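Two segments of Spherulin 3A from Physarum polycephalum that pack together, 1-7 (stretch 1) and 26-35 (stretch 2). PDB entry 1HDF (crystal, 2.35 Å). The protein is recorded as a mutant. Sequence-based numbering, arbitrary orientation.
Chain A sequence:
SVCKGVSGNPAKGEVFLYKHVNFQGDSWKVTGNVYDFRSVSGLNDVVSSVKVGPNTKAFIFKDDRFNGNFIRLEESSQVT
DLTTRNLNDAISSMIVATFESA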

ATOM      1  N   SER A   1      -0.699  -7.663  -6.432  1.00 25.90           N
ATOM      2  CA  SER A   1      -1.280  -9.032  -6.437  1.00 26.32           C
ATOM      3  C   SER A   1      -0.521  -9.957  -7.383  1.00 25.80           C
ATOM      4  O   SER A   1       0.496  -9.583  -7.967  1.00 26.22           O
ATOM      5  CB  SER A   1      -2.748  -8.981  -6.865  1.00 27.24           C
ATOM      6  OG  SER A   1      -2.874  -8.583  -8.220  1.00 28.61           O
ATOM      7  N   VAL A   2      -1.028 -11.175  -7.522  1.00 24.79           N
ATOM      8  CA  VAL A   2      -0.428 -12.163  -8.401  1.00 23.25           C
ATOM      9  C   VAL A   2      -1.515 -12.656  -9.329  1.00 22.95           C
ATOM     10  O   VAL A   2      -2.628 -12.936  -8.898  1.00 22.85           O
ATOM     11  CB  VAL A   2       0.128 -13.351  -7.610  1.00 23.55           C
ATOM     12  CG1 VAL A   2       0.647 -14.421  -8.561  1.00 22.28           C
ATOM     13  CG2 VAL A   2       1.236 -12.877  -6.691  1.00 23.04           C
ATOM     14  N   CYS A   3      -1.193 -12.762 -10.609  1.00 23.07           N
ATOM     15  CA  CYS A   3      -2.171 -13.214 -11.574  1.00 22.91           C
ATOM     16  C   CYS A   3      -1.549 -14.240 -12.490  1.00 21.59           C
ATOM     17  O   CYS A   3      -0.469 -14.035 -13.034  1.00 21.22           O
ATOM     18  CB  CYS A   3      -2.714 -12.005 -12.332  1.00 24.67           C
ATOM     19  SG  CYS A   3      -3.294 -10.798 -11.096  1.00 30.49           S
ATOM     20  N   LYS A   4      -2.245 -15.359 -12.630  1.00 20.34           N
ATOM     21  CA  LYS A   4      -1.786 -16.463 -13.452  1.00 21.32           C
ATOM     22  C   LYS A   4      -1.822 -16.165 -14.957  1.00 21.17           C
ATOM     23  O   LYS A   4      -2.702 -15.454 -15.442  1.00 20.35           O
ATOM     24  CB  LYS A   4      -2.634 -17.715 -13.134  1.00 20.82           C
ATOM     25  N   GLY A   5      -0.839 -16.705 -15.676  1.00 21.88           N
ATOM     26  CA  GLY A   5      -0.768 -16.555 -17.124  1.00 22.36           C
ATOM     27  C   GLY A   5      -0.413 -15.197 -17.692  1.00 22.58           C
ATOM     28  O   GLY A   5      -1.202 -14.263 -17.612  1.00 22.37           O
ATOM     29  N   VAL A   6       0.770 -15.092 -18.288  1.00 23.51           N
ATOM     30  CA  VAL A   6       1.213 -13.832 -18.882  1.00 23.22           C
ATOM     31  C   VAL A   6       1.551 -13.992 -20.365  1.00 23.77           C
ATOM     32  O   VAL A   6       1.659 -15.110 -20.882  1.00 24.38           O
ATOM     33  CB  VAL A   6       2.471 -13.276 -18.162  1.00 23.18           C
ATOM     34  CG1 VAL A   6       2.236 -13.240 -16.659  1.00 21.03           C
ATOM     35  CG2 VAL A   6       3.697 -14.127 -18.494  1.00 22.41           C
ATOM     36  N   SER A   7       1.710 -12.864 -21.046  1.00 23.23           N
ATOM     37  CA  SER A   7       2.072 -12.866 -22.456  1.00 23.23           C
ATOM     38  C   SER A   7       2.789 -11.550 -22.749  1.00 22.59           C
ATOM     39  O   SER A   7       2.542 -10.541 -22.086  1.00 22.20           O
ATOM     40  CB  SER A   7       0.830 -13.016 -23.340  1.00 23.62           C
ATOM     41  OG  SER A   7      -0.054 -11.920 -23.182  1.00 24.91           O
ATOM     42  N   ASP A  26       4.045 -22.545 -16.851  1.00 18.25           N
ATOM     43  CA  ASP A  26       3.114 -21.705 -16.112  1.00 17.34           C
ATOM     44  C   ASP A  26       3.774 -20.374 -15.799  1.00 17.18           C
ATOM     45  O   ASP A  26       4.974 -20.314 -15.522  1.00 18.01           O
ATOM     46  CB  ASP A  26       2.669 -22.411 -14.830  1.00 17.27           C
ATOM     47  CG  ASP A  26       1.864 -23.675 -15.118  1.00 18.19           C
ATOM     48  OD1 ASP A  26       1.046 -23.651 -16.068  1.00 15.22           O
ATOM     49  OD2 ASP A  26       2.040 -24.686 -14.401  1.00 19.72           O
ATOM     50  N   SER A  27       2.988 -19.305 -15.859  1.00 16.20           N
ATOM     51  CA  SER A  27       3.513 -17.974 -15.615  1.00 16.09           C
ATOM     52  C   SER A  27       2.641 -17.177 -14.655  1.00 15.46           C
ATOM     53  O   SER A  27       1.497 -17.546 -14.380  1.00 14.92           O
ATOM     54  CB  SER A  27       3.647 -17.226 -16.941  1.00 15.75           C
ATOM     55  OG  SER A  27       2.379 -17.072 -17.562  1.00 17.14           O
ATOM     56  N   TRP A  28       3.198 -16.078 -14.152  1.00 13.94           N
ATOM     57  CA  TRP A  28       2.503 -15.212 -13.207  1.00 12.99           C
ATOM     58  C   TRP A  28       2.947 -13.750 -13.351  1.00 13.05           C
ATOM     59  O   TRP A  28       4.133 -13.450 -13.526  1.00 11.97           O
ATOM     60  CB  TRP A  28       2.790 -15.668 -11.770  1.00 12.85           C
ATOM     61  CG  TRP A  28       2.222 -17.015 -11.389  1.00 14.73           C
ATOM     62  CD1 TRP A  28       0.980 -17.266 -10.879  1.00 15.44           C
ATOM     63  CD2 TRP A  28       2.886 -18.284 -11.462  1.00 15.84           C
ATOM     64  NE1 TRP A  28       0.831 -18.609 -10.626  1.00 15.99           N
ATOM     65  CE2 TRP A  28       1.986 -19.257 -10.977  1.00 16.14           C
ATOM     66  CE3 TRP A  28       4.153 -18.693 -11.890  1.00 17.28           C
ATOM     67  CZ2 TRP A  28       2.313 -20.614 -10.906  1.00 16.02           C
ATOM     68  CZ3 TRP A  28       4.480 -20.045 -11.821  1.00 17.12           C
ATOM     69  CH2 TRP A  28       3.558 -20.988 -11.331  1.00 16.43           C
ATOM     70  N   LYS A  29       1.978 -12.844 -13.303  1.00 12.03           N
ATOM     71  CA  LYS A  29       2.272 -11.427 -13.363  1.00 11.23           C
ATOM     72  C   LYS A  29       2.153 -10.952 -11.924  1.00 10.68           C
ATOM     73  O   LYS A  29       1.141 -11.191 -11.262  1.00  9.52           O
ATOM     74  CB  LYS A  29       1.266 -10.677 -14.240  1.00 12.21           C
ATOM     75  CG  LYS A  29       1.381  -9.161 -14.097  1.00 14.10           C
ATOM     76  CD  LYS A  29       0.915  -8.412 -15.336  1.00 17.05           C
ATOM     77  CE  LYS A  29      -0.586  -8.535 -15.550  1.00 20.28           C
ATOM     78  NZ  LYS A  29      -1.013  -7.801 -16.784  1.00 20.34           N
ATOM     79  N   VAL A  30       3.195 -10.296 -11.438  1.00 10.32           N
ATOM     80  CA  VAL A  30       3.199  -9.796 -10.075  1.00 10.04           C
ATOM     81  C   VAL A  30       3.444  -8.296 -10.027  1.00 10.63           C
ATOM     82  O   VAL A  30       4.207  -7.757 -10.820  1.00 11.16           O
ATOM     83  CB  VAL A  30       4.308 -10.464  -9.245  1.00 11.17           C
ATOM     84  CG1 VAL A  30       4.333  -9.870  -7.844  1.00 11.03           C
ATOM     85  CG2 VAL A  30       4.090 -11.965  -9.189  1.00  9.10           C
ATOM     86  N   THR A  31       2.779  -7.629  -9.096  1.00 11.35           N
ATOM     87  CA  THR A  31       2.956  -6.198  -8.885  1.00 12.95           C
ATOM     88  C   THR A  31       2.997  -6.074  -7.364  1.00 14.04           C
ATOM     89  O   THR A  31       2.578  -6.989  -6.656  1.00 14.41           O
ATOM     90  CB  THR A  31       1.774  -5.368  -9.409  1.00 11.77           C
ATOM     91  OG1 THR A  31       0.618  -5.660  -8.623  1.00 13.55           O
ATOM     92  CG2 THR A  31       1.490  -5.686 -10.875  1.00 12.21           C
ATOM     93  N   GLY A  32       3.493  -4.952  -6.861  1.00 14.26           N
ATOM     94  CA  GLY A  32       3.569  -4.788  -5.425  1.00 15.16           C
ATOM     95  C   GLY A  32       4.495  -5.843  -4.852  1.00 15.78           C
ATOM     96  O   GLY A  32       5.373  -6.346  -5.558  1.00 16.99           O
ATOM     97  N   ASN A  33       4.299  -6.195  -3.586  1.00 14.73           N
ATOM     98  CA  ASN A  33       5.146  -7.188  -2.941  1.00 13.70           C
ATOM     99  C   ASN A  33       4.389  -8.453  -2.559  1.00 13.39           C
ATOM    100  O   ASN A  33       3.182  -8.435  -2.350  1.00 11.98           O
ATOM    101  CB  ASN A  33       5.782  -6.595  -1.684  1.00 13.41           C
ATOM    102  CG  ASN A  33       6.395  -5.234  -1.927  1.00 11.04           C
ATOM    103  OD1 ASN A  33       6.941  -4.972  -2.996  1.00 12.21           O
ATOM    104  ND2 ASN A  33       6.317  -4.362  -0.927  1.00 10.81           N
ATOM    105  N   VAL A  34       5.117  -9.555  -2.476  1.00 12.66           N
ATOM    106  CA  VAL A  34       4.536 -10.833  -2.091  1.00 11.76           C
ATOM    107  C   VAL A  34       5.498 -11.416  -1.068  1.00 11.41           C
ATOM    108  O   VAL A  34       6.569 -11.897  -1.438  1.00 12.06           O
ATOM    109  CB  VAL A  34       4.416 -11.784  -3.303  1.00 12.71           C
ATOM    110  CG1 VAL A  34       3.867 -13.148  -2.857  1.00 10.71           C
ATOM    111  CG2 VAL A  34       3.509 -11.158  -4.361  1.00 11.29           C
ATOM    112  N   TYR A  35       5.124 -11.363   0.211  1.00 11.09           N
ATOM    113  CA  TYR A  35       5.997 -11.854   1.283  1.00 12.94           C
ATOM    114  C   TYR A  35       6.024 -13.358   1.470  1.00 12.73           C
ATOM    115  O   TYR A  35       6.816 -13.871   2.261  1.00 13.44           O
ATOM    116  CB  TYR A  35       5.659 -11.171   2.614  1.00 13.62           C
ATOM    117  CG  TYR A  35       4.277 -11.473   3.148  1.00 15.93           C
ATOM    118  CD1 TYR A  35       4.009 -12.663   3.825  1.00 17.83           C
ATOM    119  CD2 TYR A  35       3.232 -10.568   2.970  1.00 16.35           C
ATOM    120  CE1 TYR A  35       2.725 -12.944   4.316  1.00 19.34           C
ATOM    121  CE2 TYR A  35       1.949 -10.837   3.449  1.00 17.46           C
ATOM    122  CZ  TYR A  35       1.699 -12.019   4.120  1.00 19.61           C
ATOM    123  OH  TYR A  35       0.431 -12.266   4.597  1.00 18.95           O
TER
HETATM  124  O   HOH W   1      -0.602  -8.995 -10.944  1.00 21.27           O

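The most distinctive feature of this contact is how the ladder ends: where regular strand pairing stops, a serine side chain takes over from the backbone. Ser 27 engages stretch 1 twice. Its carbonyl O accepts from Gly 5 N at 2.8 Å, and its OG, held by a p rotamer, accepts from Val 6 N at 2.7 Å. Two successive amides are thus satisfied by one residue. Gly 5, the first loop residue after the strand, has a phi of 71°, a value that by itself favours glycine, and the chain beyond it brings Val 6 back against stretch 2. There Val 6 CG1 comes within 3.4 Å of Trp 28 C and 3.7 Å of Lys 29 CB, and van der Waals packing against the backbone and CB of stretch 2 accompanies the hydroxyl bond.

Before that point the rule is plain antiparallel pairing, with strand directions 151° apart. Cys 3 and Lys 29 form the hydrogen-bonded pair: Cys 3 N donates to Lys 29 O at 2.9 Å, and Lys 29 N returns a bond to Cys 3 O at 2.7 Å. The flanking pairs, Val 2 with Val 30 and Lys 4 with Trp 28, are non-hydrogen-bonded, and their CA atoms lie closer, at 4.6 Å between Val 2 CA and Val 30 CA and 4.5 Å between Lys 4 CA and Trp 28 CA. Here CA-H...O contacts supplement the ladder, the shortest being Trp 28 CA to Cys 3 O at 3.2 Å.

Alternation sorts the side chains. Val 2, Lys 4, Trp 28 and Val 30 share one face, while Cys 3 and Lys 29 occupy the other. Val 2, a t rotamer, gathers the apolar contacts: its CG1 lies 3.7 Å from Trp 28 CD1, and its CG2 reaches Val 30 CG2 at 3.9 Å and Val 34 CG2 at 3.7 Å. One small branched residue therefore touches both its direct partner and a residue past the turn-like segment around Gly 32. Lys 4 is modelled only to CB, so its remaining side chain supports no claim. The end of the Lys 29 side chain leads away, so that its CB, 3.7 Å from Val 6 CG1, is the part in contact.

At the chain start the pairing loosens without being lost. Thr 31 N donates to Ser 1 O at 3.2 Å with good geometry, whereas Ser 1 N makes only weak bonds, to Thr 31 O at 3.4 Å and Thr 31 OG1 at 3.2 Å. A water donates to Lys 29 O at 2.8 Å from its own O, and more weakly to Ser 1 O at 3.2 Å, bridging two carbonyls that cannot bond each other.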